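Sorbitol dehydrogenase (Gluconobacter oxydans, PDB 5ITG) probably oxidises D-sorbitol to L-sorbose as an NAD(P)-dependent polyol dehydrogenase with a Rossmann domain and a helical C-terminal domain. Local coordinates at residues Y135-L146 / V197-A208; W385-E394 / G454-L463. All coordinates share one frame; numbering follows the deposited sequence.

Contact 1: Y135-L146 / V197-A208; sequences YNINETTGAFDL and VARKAFLGYAKA
Phe144 lays its ring against the flank of helix 194-209, with the backbone oxygen of Ala201 over the centre of one face and the side-chain nitrogen ND2 of Asn136 off-centre over the opposite one. The ring gets there because CG stands anti to the backbone N (chi1 -176°), lying side by side with Tyr205 and pointing the same way; Tyr205 CB is 3.6 Å from Phe144 CE2. Gly204 makes the close fit possible: a beta carbon there would collide with Phe144 CB. Beyond the two segments, Phe165 of helix 164-177 meets the same ring edge-to-face. Cutting Phe144 back to an alanine is likely to open a gap over Ala201 and Gly204 and leave the Asn136 amide without the ring it lies against.

A second tight point is Tyr135, crossed at about a right angle by Val197, with Val197 CG1 3.6 Å from Tyr135 CG; the Tyr135 hydroxyl is hydrogen-bonded to Asp189 and Ser187. Toward solvent the contact thins to the more exposed Lys200 and Leu146. Lys200, bent at chi3 (-65°), crosses Ile137 at about a right angle, its CD 3.5 Å from Ile137 CD1, and its NZ donates to Gly142 O at 3.1 Å, almost in line with the carbonyl. Leu146 adds one methyl, CD2, 3.9 Å from Ala208 CB.

The loop has its own bonds. Asn138 OD1 accepts from Thr140 N, an Asx turn, and from Thr141 N on the opposite face, an Asx motif, while Asn136 ND2 donates to Asp145 O at 2.9 Å. The chemistry is thus divided: polar bonds mostly shape the loop, apolar surfaces seat it on the Rossmann-domain helix, and a single lysine-to-carbonyl hydrogen bond joins the segments at the solvent-facing end.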
loop_
_atom_site.group_PDB
_atom_site.type_symbol
_atom_site.label_atom_id
_atom_site.label_comp_id
_atom_site.label_asym_id
_atom_site.label_seq_id
_atom_site.Cartn_x
_atom_site.Cartn_y
_atom_site.Cartn_z
ATOM N N TYR A 135 -2.723 5.933 12.739
ATOM C CA TYR A 135 -2.544 7.380 12.820
ATOM C C TYR A 135 -3.528 8.069 13.771
ATOM O O TYR A 135 -3.464 9.281 13.980
ATOM C CB TYR A 135 -2.594 8.006 11.418
ATOM C CG TYR A 135 -1.401 7.609 10.561
ATOM C CD1 TYR A 135 -1.422 6.437 9.803
ATOM C CD2 TYR A 135 -0.219 8.353 10.588
ATOM C CE1 TYR A 135 -0.294 6.010 9.102
ATOM C CE2 TYR A 135 0.922 7.933 9.890
ATOM C CZ TYR A 135 0.878 6.756 9.153
ATOM O OH TYR A 135 2.016 6.301 8.513
ATOM N N ASN A 136 -4.431 7.286 14.351
ATOM C CA ASN A 136 -5.382 7.808 15.328
ATOM C C ASN A 136 -6.203 9.004 14.861
ATOM O O ASN A 136 -6.362 9.979 15.599
ATOM C CB ASN A 136 -4.630 8.161 16.621
ATOM C CG ASN A 136 -5.550 8.665 17.728
ATOM O OD1 ASN A 136 -6.586 8.068 18.013
ATOM N ND2 ASN A 136 -5.161 9.761 18.365
ATOM N N ILE A 137 -6.707 8.941 13.631
ATOM C CA ILE A 137 -7.545 10.012 13.102
ATOM C C ILE A 137 -9.000 9.568 13.273
ATOM O O ILE A 137 -9.403 8.540 12.735
ATOM C CB ILE A 137 -7.296 10.259 11.596
ATOM C CG1 ILE A 137 -5.842 10.665 11.358
ATOM C CG2 ILE A 137 -8.250 11.324 11.084
ATOM C CD1 ILE A 137 -5.387 11.873 12.149
ATOM N N ASN A 138 -9.779 10.334 14.030
ATOM C CA ASN A 138 -11.183 10.001 14.249
ATOM C C ASN A 138 -11.905 9.998 12.903
ATOM O O ASN A 138 -11.816 10.956 12.138
ATOM C CB ASN A 138 -11.813 11.012 15.211
ATOM C CG ASN A 138 -13.276 10.720 15.496
ATOM O OD1 ASN A 138 -14.130 10.874 14.629
ATOM N ND2 ASN A 138 -13.567 10.294 16.718
ATOM N N GLU A 139 -12.610 8.906 12.623
ATOM C CA GLU A 139 -13.331 8.734 11.365
ATOM C C GLU A 139 -14.489 9.699 11.166
ATOM O O GLU A 139 -14.894 9.958 10.034
ATOM C CB GLU A 139 -13.854 7.298 11.256
ATOM C CG GLU A 139 -12.782 6.232 11.386
ATOM C CD GLU A 139 -13.336 4.827 11.220
ATOM O OE1 GLU A 139 -14.301 4.479 11.936
ATOM O OE2 GLU A 139 -12.806 4.067 10.380
ATOM N N THR A 140 -15.024 10.226 12.260
ATOM C CA THR A 140 -16.146 11.156 12.185
ATOM C C THR A 140 -15.695 12.616 12.114
ATOM O O THR A 140 -16.116 13.359 11.226
ATOM C CB THR A 140 -17.096 10.976 13.399
ATOM O OG1 THR A 140 -17.638 9.648 13.387
ATOM C CG2 THR A 140 -18.239 11.986 13.344
ATOM N N THR A 141 -14.836 13.024 13.042
ATOM C CA THR A 141 -14.353 14.403 13.078
ATOM C C THR A 141 -13.217 14.657 12.087
ATOM O O THR A 141 -12.998 15.791 11.650
ATOM C CB THR A 141 -13.862 14.783 14.494
ATOM O OG1 THR A 141 -13.567 16.186 14.545
ATOM C CG2 THR A 141 -12.606 14.017 14.847
ATOM N N GLY A 142 -12.499 13.599 11.729
ATOM C CA GLY A 142 -11.392 13.756 10.807
ATOM C C GLY A 142 -10.179 14.378 11.475
ATOM O O GLY A 142 -9.222 14.750 10.799
ATOM N N ALA A 143 -10.209 14.503 12.801
ATOM C CA ALA A 143 -9.077 15.089 13.514
ATOM C C ALA A 143 -8.351 14.074 14.395
ATOM O O ALA A 143 -8.872 12.998 14.676
ATOM C CB ALA A 143 -9.545 16.268 14.361
ATOM N N PHE A 144 -7.142 14.427 14.819
ATOM C CA PHE A 144 -6.350 13.561 15.685
ATOM C C PHE A 144 -7.171 13.410 16.967
ATOM O O PHE A 144 -7.542 14.407 17.589
ATOM C CB PHE A 144 -5.009 14.222 15.987
ATOM C CG PHE A 144 -4.076 13.371 16.795
ATOM C CD1 PHE A 144 -3.544 12.203 16.262
ATOM C CD2 PHE A 144 -3.717 13.747 18.085
ATOM C CE1 PHE A 144 -2.659 11.415 17.007
ATOM C CE2 PHE A 144 -2.840 12.974 18.836
ATOM C CZ PHE A 144 -2.306 11.804 18.298
ATOM N N ASP A 145 -7.451 12.168 17.356
ATOM C CA ASP A 145 -8.274 11.901 18.530
ATOM C C ASP A 145 -7.562 12.031 19.871
ATOM O O ASP A 145 -6.840 11.129 20.295
ATOM C CB ASP A 145 -8.891 10.509 18.422
ATOM C CG ASP A 145 -10.177 10.387 19.211
ATOM O OD1 ASP A 145 -10.254 10.973 20.312
ATOM O OD2 ASP A 145 -11.103 9.700 18.736
ATOM N N LEU A 146 -7.791 13.152 20.544
ATOM C CA LEU A 146 -7.176 13.415 21.841
ATOM C C LEU A 146 -7.839 12.636 22.971
ATOM O O LEU A 146 -7.406 12.706 24.119
ATOM C CB LEU A 146 -7.239 14.912 22.146
ATOM C CG LEU A 146 -6.544 15.781 21.097
ATOM C CD1 LEU A 146 -6.771 17.255 21.410
ATOM C CD2 LEU A 146 -5.063 15.443 21.067
ATOM N N VAL A 197 -1.322 12.947 6.243
ATOM C CA VAL A 197 -1.959 12.216 7.337
ATOM C C VAL A 197 -1.023 12.242 8.544
ATOM O O VAL A 197 -1.436 12.576 9.655
ATOM C CB VAL A 197 -2.240 10.748 6.950
ATOM C CG1 VAL A 197 -2.739 9.971 8.166
ATOM C CG2 VAL A 197 -3.278 10.703 5.824
ATOM N N ALA A 198 0.236 11.887 8.315
ATOM C CA ALA A 198 1.242 11.884 9.365
ATOM C C ALA A 198 1.357 13.280 10.002
ATOM O O ALA A 198 1.394 13.411 11.229
ATOM C CB ALA A 198 2.583 11.459 8.786
ATOM N N ARG A 199 1.401 14.315 9.167
ATOM C CA ARG A 199 1.510 15.686 9.656
ATOM C C ARG A 199 0.354 16.032 10.597
ATOM O O ARG A 199 0.563 16.626 11.658
ATOM C CB ARG A 199 1.546 16.669 8.480
ATOM C CG ARG A 199 1.614 18.134 8.897
ATOM C CD ARG A 199 1.876 19.045 7.707
ATOM N NE ARG A 199 0.810 18.966 6.717
ATOM C CZ ARG A 199 0.848 19.544 5.519
ATOM N NH1 ARG A 199 1.909 20.252 5.148
ATOM N NH2 ARG A 199 -0.178 19.413 4.690
ATOM N N LYS A 200 -0.859 15.648 10.215
ATOM C CA LYS A 200 -2.040 15.916 11.031
ATOM C C LYS A 200 -1.957 15.218 12.392
ATOM O O LYS A 200 -2.281 15.803 13.427
ATOM C CB LYS A 200 -3.303 15.443 10.304
ATOM C CG LYS A 200 -4.580 15.601 11.123
ATOM C CD LYS A 200 -5.769 14.952 10.438
ATOM C CE LYS A 200 -6.112 15.644 9.131
ATOM N NZ LYS A 200 -7.257 14.961 8.457
ATOM N N ALA A 201 -1.521 13.965 12.384
ATOM C CA ALA A 201 -1.417 13.184 13.610
ATOM C C ALA A 201 -0.317 13.690 14.541
ATOM O O ALA A 201 -0.561 13.948 15.724
ATOM C CB ALA A 201 -1.181 11.719 13.265
ATOM N N PHE A 202 0.895 13.840 14.012
ATOM C CA PHE A 202 2.004 14.308 14.833
ATOM C C PHE A 202 1.888 15.757 15.307
ATOM O O PHE A 202 2.301 16.075 16.422
ATOM C CB PHE A 202 3.324 14.064 14.107
ATOM C CG PHE A 202 3.684 12.615 14.028
ATOM C CD1 PHE A 202 4.060 11.917 15.177
ATOM C CD2 PHE A 202 3.577 11.922 12.826
ATOM C CE1 PHE A 202 4.318 10.551 15.125
ATOM C CE2 PHE A 202 3.833 10.559 12.765
ATOM C CZ PHE A 202 4.204 9.869 13.918
ATOM N N LEU A 203 1.323 16.635 14.482
ATOM C CA LEU A 203 1.147 18.029 14.894
ATOM C C LEU A 203 -0.081 18.123 15.793
ATOM O O LEU A 203 -0.192 19.033 16.615
ATOM C CB LEU A 203 0.963 18.955 13.686
ATOM C CG LEU A 203 2.162 19.165 12.753
ATOM C CD1 LEU A 203 1.818 20.239 11.733
ATOM C CD2 LEU A 203 3.384 19.579 13.549
ATOM N N GLY A 204 -1.007 17.183 15.625
ATOM C CA GLY A 204 -2.197 17.171 16.452
ATOM C C GLY A 204 -1.793 16.871 17.885
ATOM O O GLY A 204 -2.329 17.457 18.825
ATOM N N TYR A 205 -0.839 15.957 18.053
ATOM C CA TYR A 205 -0.355 15.597 19.378
ATOM C C TYR A 205 0.532 16.713 19.912
ATOM O O TYR A 205 0.425 17.106 21.075
ATOM C CB TYR A 205 0.435 14.287 19.323
ATOM C CG TYR A 205 1.051 13.874 20.645
ATOM C CD1 TYR A 205 2.251 14.432 21.083
ATOM C CD2 TYR A 205 0.430 12.931 21.463
ATOM C CE1 TYR A 205 2.822 14.060 22.305
ATOM C CE2 TYR A 205 0.989 12.549 22.690
ATOM C CZ TYR A 205 2.184 13.118 23.101
ATOM O OH TYR A 205 2.748 12.749 24.302
ATOM N N ALA A 206 1.406 17.220 19.048
ATOM C CA ALA A 206 2.316 18.295 19.419
ATOM C C ALA A 206 1.561 19.520 19.929
ATOM O O ALA A 206 1.968 20.142 20.913
ATOM C CB ALA A 206 3.186 18.678 18.218
ATOM N N LYS A 207 0.469 19.868 19.256
ATOM C CA LYS A 207 -0.324 21.028 19.651
ATOM C C LYS A 207 -0.874 20.850 21.063
ATOM O O LYS A 207 -0.837 21.773 21.874
ATOM C CB LYS A 207 -1.484 21.243 18.680
ATOM C CG LYS A 207 -2.301 22.482 18.984
ATOM C CD LYS A 207 -3.502 22.596 18.061
ATOM C CE LYS A 207 -4.243 23.895 18.311
ATOM N NZ LYS A 207 -3.322 25.059 18.146
ATOM N N ALA A 208 -1.382 19.659 21.351
ATOM C CA ALA A 208 -1.928 19.375 22.669
ATOM C C ALA A 208 -0.815 19.417 23.706
ATOM O O ALA A 208 -1.023 19.864 24.828
ATOM C CB ALA A 208 -2.604 18.010 22.679
#

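Contact 2: W385-E394 / G454-L463; sequences WTETVRRAIE and GWRDLDTSEL
Trp455 CG sits between its backbone N and carbonyl carbon (chi1 57°), a crowded position that turns the indole onto Val389, while Arg390 bends at chi3 (72°) to bring its guanidinium round to Asp457. Val389 CG1 rests over the indole face 3.4 Å from the centroid of the five-membered ring, a CH-pi contact. Thr386 CA meets the six-membered part at its edge.

Arg390 grips Asp457 end-on: NH1 reaches OD1 at 2.7 Å and NH2 reaches OD2 at 2.9 Å, each on a syn lone pair, with the two groups nearly coplanar. NH1 also donates to Gly454 O at 2.9 Å, so three bonds limit the group's rotation, and Leu458 covers one guanidinium face. Glu394 OE2 lies within salt-bridge distance of Arg390 NE. A water bridges Gly454 N and Thr386 OG1, which is also hydrogen-bonded to Gln382 O, while Ile393 packs CG2 against Leu458 CB at 4.0 Å. Ile402 and Ile406 of helix 400-412 touch Val389 and Trp455.

The whole is a bidentate salt bridge beside an aromatic-aliphatic core, fastening the type I turn of Trp455 to Leu458, just ahead of helix 461-477, to helix 377-394 in the helical C-terminal domain of the mannitol dehydrogenase family.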
loop_
_atom_site.group_PDB
_atom_site.type_symbol
_atom_site.label_atom_id
_atom_site.label_comp_id
_atom_site.label_asym_id
_atom_site.label_seq_id
_atom_site.Cartn_x
_atom_site.Cartn_y
_atom_site.Cartn_z
ATOM N N TRP A 385 -13.058 4.754 -10.441
ATOM C CA TRP A 385 -13.678 5.023 -11.738
ATOM C C TRP A 385 -14.272 6.407 -12.017
ATOM O O TRP A 385 -14.412 6.787 -13.180
ATOM C CB TRP A 385 -14.791 3.998 -11.997
ATOM C CG TRP A 385 -14.352 2.581 -12.315
ATOM C CD1 TRP A 385 -13.079 2.092 -12.360
ATOM C CD2 TRP A 385 -15.215 1.488 -12.654
ATOM N NE1 TRP A 385 -13.092 0.758 -12.715
ATOM C CE2 TRP A 385 -14.392 0.363 -12.898
ATOM C CE3 TRP A 385 -16.605 1.352 -12.779
ATOM C CZ2 TRP A 385 -14.914 -0.883 -13.260
ATOM C CZ3 TRP A 385 -17.129 0.114 -13.143
ATOM C CH2 TRP A 385 -16.283 -0.989 -13.379
ATOM N N THR A 386 -14.615 7.156 -10.977
ATOM C CA THR A 386 -15.260 8.457 -11.172
ATOM C C THR A 386 -14.606 9.433 -12.155
ATOM O O THR A 386 -15.281 9.959 -13.041
ATOM C CB THR A 386 -15.479 9.166 -9.815
ATOM O OG1 THR A 386 -16.377 8.382 -9.018
ATOM C CG2 THR A 386 -16.084 10.559 -10.021
ATOM N N GLU A 387 -13.313 9.692 -12.014
ATOM C CA GLU A 387 -12.660 10.631 -12.930
ATOM C C GLU A 387 -12.788 10.179 -14.392
ATOM O O GLU A 387 -13.117 10.978 -15.272
ATOM C CB GLU A 387 -11.187 10.803 -12.557
ATOM C CG GLU A 387 -10.384 11.740 -13.479
ATOM C CD GLU A 387 -10.857 13.183 -13.439
ATOM O OE1 GLU A 387 -10.994 13.737 -12.329
ATOM O OE2 GLU A 387 -11.074 13.771 -14.524
ATOM N N THR A 388 -12.545 8.898 -14.649
ATOM C CA THR A 388 -12.642 8.375 -16.013
ATOM C C THR A 388 -14.048 8.542 -16.596
ATOM O O THR A 388 -14.205 8.902 -17.768
ATOM C CB THR A 388 -12.199 6.905 -16.062
ATOM O OG1 THR A 388 -10.780 6.851 -15.855
ATOM C CG2 THR A 388 -12.538 6.267 -17.412
ATOM N N VAL A 389 -15.066 8.303 -15.781
ATOM C CA VAL A 389 -16.442 8.476 -16.234
ATOM C C VAL A 389 -16.752 9.961 -16.469
ATOM O O VAL A 389 -17.308 10.326 -17.504
ATOM C CB VAL A 389 -17.449 7.902 -15.201
ATOM C CG1 VAL A 389 -18.886 8.247 -15.608
ATOM C CG2 VAL A 389 -17.282 6.392 -15.117
ATOM N N ARG A 390 -16.389 10.819 -15.521
ATOM C CA ARG A 390 -16.653 12.250 -15.685
ATOM C C ARG A 390 -16.025 12.784 -16.972
ATOM O O ARG A 390 -16.663 13.522 -17.715
ATOM C CB ARG A 390 -16.111 13.062 -14.500
ATOM C CG ARG A 390 -16.822 12.849 -13.169
ATOM C CD ARG A 390 -16.394 13.923 -12.156
ATOM N NE ARG A 390 -16.957 15.230 -12.488
ATOM C CZ ARG A 390 -18.174 15.638 -12.127
ATOM N NH1 ARG A 390 -18.957 14.848 -11.405
ATOM N NH2 ARG A 390 -18.622 16.825 -12.510
ATOM N N ARG A 391 -14.772 12.420 -17.231
ATOM C CA ARG A 391 -14.087 12.880 -18.440
ATOM C C ARG A 391 -14.761 12.412 -19.722
ATOM O O ARG A 391 -14.915 13.190 -20.663
ATOM C CB ARG A 391 -12.622 12.419 -18.438
ATOM C CG ARG A 391 -11.758 13.182 -17.467
ATOM C CD ARG A 391 -11.636 14.643 -17.879
ATOM N NE ARG A 391 -10.551 14.860 -18.830
ATOM C CZ ARG A 391 -9.267 14.655 -18.547
ATOM N NH1 ARG A 391 -8.914 14.225 -17.337
ATOM N NH2 ARG A 391 -8.338 14.895 -19.463
ATOM N N ALA A 392 -15.166 11.145 -19.757
ATOM C CA ALA A 392 -15.823 10.590 -20.937
ATOM C C ALA A 392 -17.115 11.335 -21.222
ATOM O O ALA A 392 -17.416 11.639 -22.373
ATOM C CB ALA A 392 -16.116 9.112 -20.737
ATOM N N ILE A 393 -17.878 11.625 -20.171
ATOM C CA ILE A 393 -19.142 12.355 -20.321
ATOM C C ILE A 393 -18.895 13.816 -20.683
ATOM O O ILE A 393 -19.545 14.362 -21.568
ATOM C CB ILE A 393 -19.975 12.332 -19.016
ATOM C CG1 ILE A 393 -20.370 10.896 -18.662
ATOM C CG2 ILE A 393 -21.206 13.224 -19.175
ATOM C CD1 ILE A 393 -21.212 10.784 -17.400
ATOM N N GLU A 394 -17.956 14.445 -19.983
ATOM C CA GLU A 394 -17.631 15.849 -20.218
ATOM C C GLU A 394 -17.080 16.099 -21.619
ATOM O O GLU A 394 -17.481 17.053 -22.290
ATOM C CB GLU A 394 -16.615 16.337 -19.181
ATOM C CG GLU A 394 -17.123 16.324 -17.742
ATOM C CD GLU A 394 -16.007 16.518 -16.725
ATOM O OE1 GLU A 394 -14.821 16.351 -17.100
ATOM O OE2 GLU A 394 -16.316 16.818 -15.548
ATOM N N GLY A 454 -20.551 9.792 -7.833
ATOM C CA GLY A 454 -19.473 10.686 -8.220
ATOM C C GLY A 454 -19.658 11.440 -9.527
ATOM O O GLY A 454 -19.017 12.473 -9.744
ATOM N N TRP A 455 -20.514 10.929 -10.407
ATOM C CA TRP A 455 -20.748 11.592 -11.685
ATOM C C TRP A 455 -22.220 11.884 -11.943
ATOM O O TRP A 455 -22.590 12.346 -13.023
ATOM C CB TRP A 455 -20.174 10.755 -12.833
ATOM C CG TRP A 455 -20.700 9.348 -12.928
ATOM C CD1 TRP A 455 -21.873 8.942 -13.500
ATOM C CD2 TRP A 455 -20.040 8.162 -12.478
ATOM N NE1 TRP A 455 -21.982 7.568 -13.441
ATOM C CE2 TRP A 455 -20.867 7.065 -12.818
ATOM C CE3 TRP A 455 -18.826 7.915 -11.822
ATOM C CZ2 TRP A 455 -20.515 5.743 -12.524
ATOM C CZ3 TRP A 455 -18.477 6.593 -11.527
ATOM C CH2 TRP A 455 -19.325 5.527 -11.883
ATOM N N ARG A 456 -23.046 11.653 -10.929
ATOM C CA ARG A 456 -24.486 11.851 -11.045
ATOM C C ARG A 456 -24.914 13.288 -11.365
ATOM O O ARG A 456 -26.002 13.503 -11.895
ATOM C CB ARG A 456 -25.173 11.364 -9.766
ATOM C CG ARG A 456 -26.620 10.948 -9.967
ATOM C CD ARG A 456 -27.238 10.432 -8.677
ATOM N NE ARG A 456 -26.694 9.144 -8.246
ATOM C CZ ARG A 456 -26.894 7.988 -8.878
ATOM N NH1 ARG A 456 -27.624 7.947 -9.983
ATOM N NH2 ARG A 456 -26.379 6.867 -8.392
ATOM N N ASP A 457 -24.066 14.269 -11.064
ATOM C CA ASP A 457 -24.409 15.663 -11.341
ATOM C C ASP A 457 -24.409 15.972 -12.838
ATOM O O ASP A 457 -25.066 16.912 -13.292
ATOM C CB ASP A 457 -23.453 16.611 -10.607
ATOM C CG ASP A 457 -21.994 16.312 -10.891
ATOM O OD1 ASP A 457 -21.540 15.195 -10.566
ATOM O OD2 ASP A 457 -21.304 17.198 -11.436
ATOM N N LEU A 458 -23.675 15.171 -13.603
ATOM C CA LEU A 458 -23.593 15.341 -15.047
ATOM C C LEU A 458 -24.802 14.693 -15.722
ATOM O O LEU A 458 -25.615 14.038 -15.068
ATOM C CB LEU A 458 -22.313 14.687 -15.571
ATOM C CG LEU A 458 -21.011 15.218 -14.967
ATOM C CD1 LEU A 458 -19.850 14.331 -15.389
ATOM C CD2 LEU A 458 -20.793 16.658 -15.416
ATOM N N ASP A 459 -24.922 14.878 -17.032
ATOM C CA ASP A 459 -26.024 14.271 -17.769
ATOM C C ASP A 459 -25.664 12.822 -18.074
ATOM O O ASP A 459 -25.006 12.532 -19.067
ATOM C CB ASP A 459 -26.293 15.028 -19.070
ATOM C CG ASP A 459 -27.246 14.278 -19.989
ATOM O OD1 ASP A 459 -28.234 13.700 -19.486
ATOM O OD2 ASP A 459 -27.005 14.273 -21.215
ATOM N N THR A 460 -26.109 11.921 -17.207
ATOM C CA THR A 460 -25.831 10.496 -17.343
ATOM C C THR A 460 -26.858 9.739 -18.189
ATOM O O THR A 460 -26.896 8.506 -18.171
ATOM C CB THR A 460 -25.774 9.835 -15.952
ATOM O OG1 THR A 460 -27.078 9.861 -15.359
ATOM C CG2 THR A 460 -24.811 10.598 -15.039
ATOM N N SER A 461 -27.685 10.474 -18.930
ATOM C CA SER A 461 -28.715 9.862 -19.769
ATOM C C SER A 461 -28.202 8.794 -20.733
ATOM O O SER A 461 -28.679 7.656 -20.724
ATOM C CB SER A 461 -29.445 10.944 -20.571
ATOM O OG SER A 461 -30.049 11.885 -19.701
ATOM N N GLU A 462 -27.243 9.165 -21.574
ATOM C CA GLU A 462 -26.686 8.242 -22.553
ATOM C C GLU A 462 -25.963 7.069 -21.892
ATOM O O GLU A 462 -26.092 5.923 -22.325
ATOM C CB GLU A 462 -25.720 8.981 -23.483
ATOM C CG GLU A 462 -25.542 8.309 -24.834
ATOM C CD GLU A 462 -24.527 9.022 -25.707
ATOM O OE1 GLU A 462 -24.544 10.276 -25.735
ATOM O OE2 GLU A 462 -23.720 8.332 -26.370
ATOM N N LEU A 463 -25.206 7.358 -20.840
ATOM C CA LEU A 463 -24.471 6.317 -20.130
ATOM C C LEU A 463 -25.435 5.319 -19.495
ATOM O O LEU A 463 -25.282 4.115 -19.655
ATOM C CB LEU A 463 -23.581 6.930 -19.038
ATOM C CG LEU A 463 -22.832 5.937 -18.134
ATOM C CD1 LEU A 463 -21.870 5.103 -18.973
ATOM C CD2 LEU A 463 -22.064 6.680 -17.041
HETATM O O HOH W 1 -18.878 7.594 -8.083
#

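How the contacts relate
Contact 1 closes along the chain before contact 2 opens, and the two lie in different domains: 135-146 with 197-208 in the Rossmann domain, 385-394 with 454-463 in the C-terminal domain. Their centres are 34 Å apart and their nearest atoms about 19 Å, so they do not touch. Nor do they share a helix or strand, since their segments lie on different helices and loops. Contact 1 belongs to the sheet-and-helix part, where a loop following strand 125-128 packs on one flank of helix 194-209; contact 2 belongs to a helical region, tying helix 377-394 to the approach of helix 461-477. Each contact joins parts of one domain, and neither spans the two.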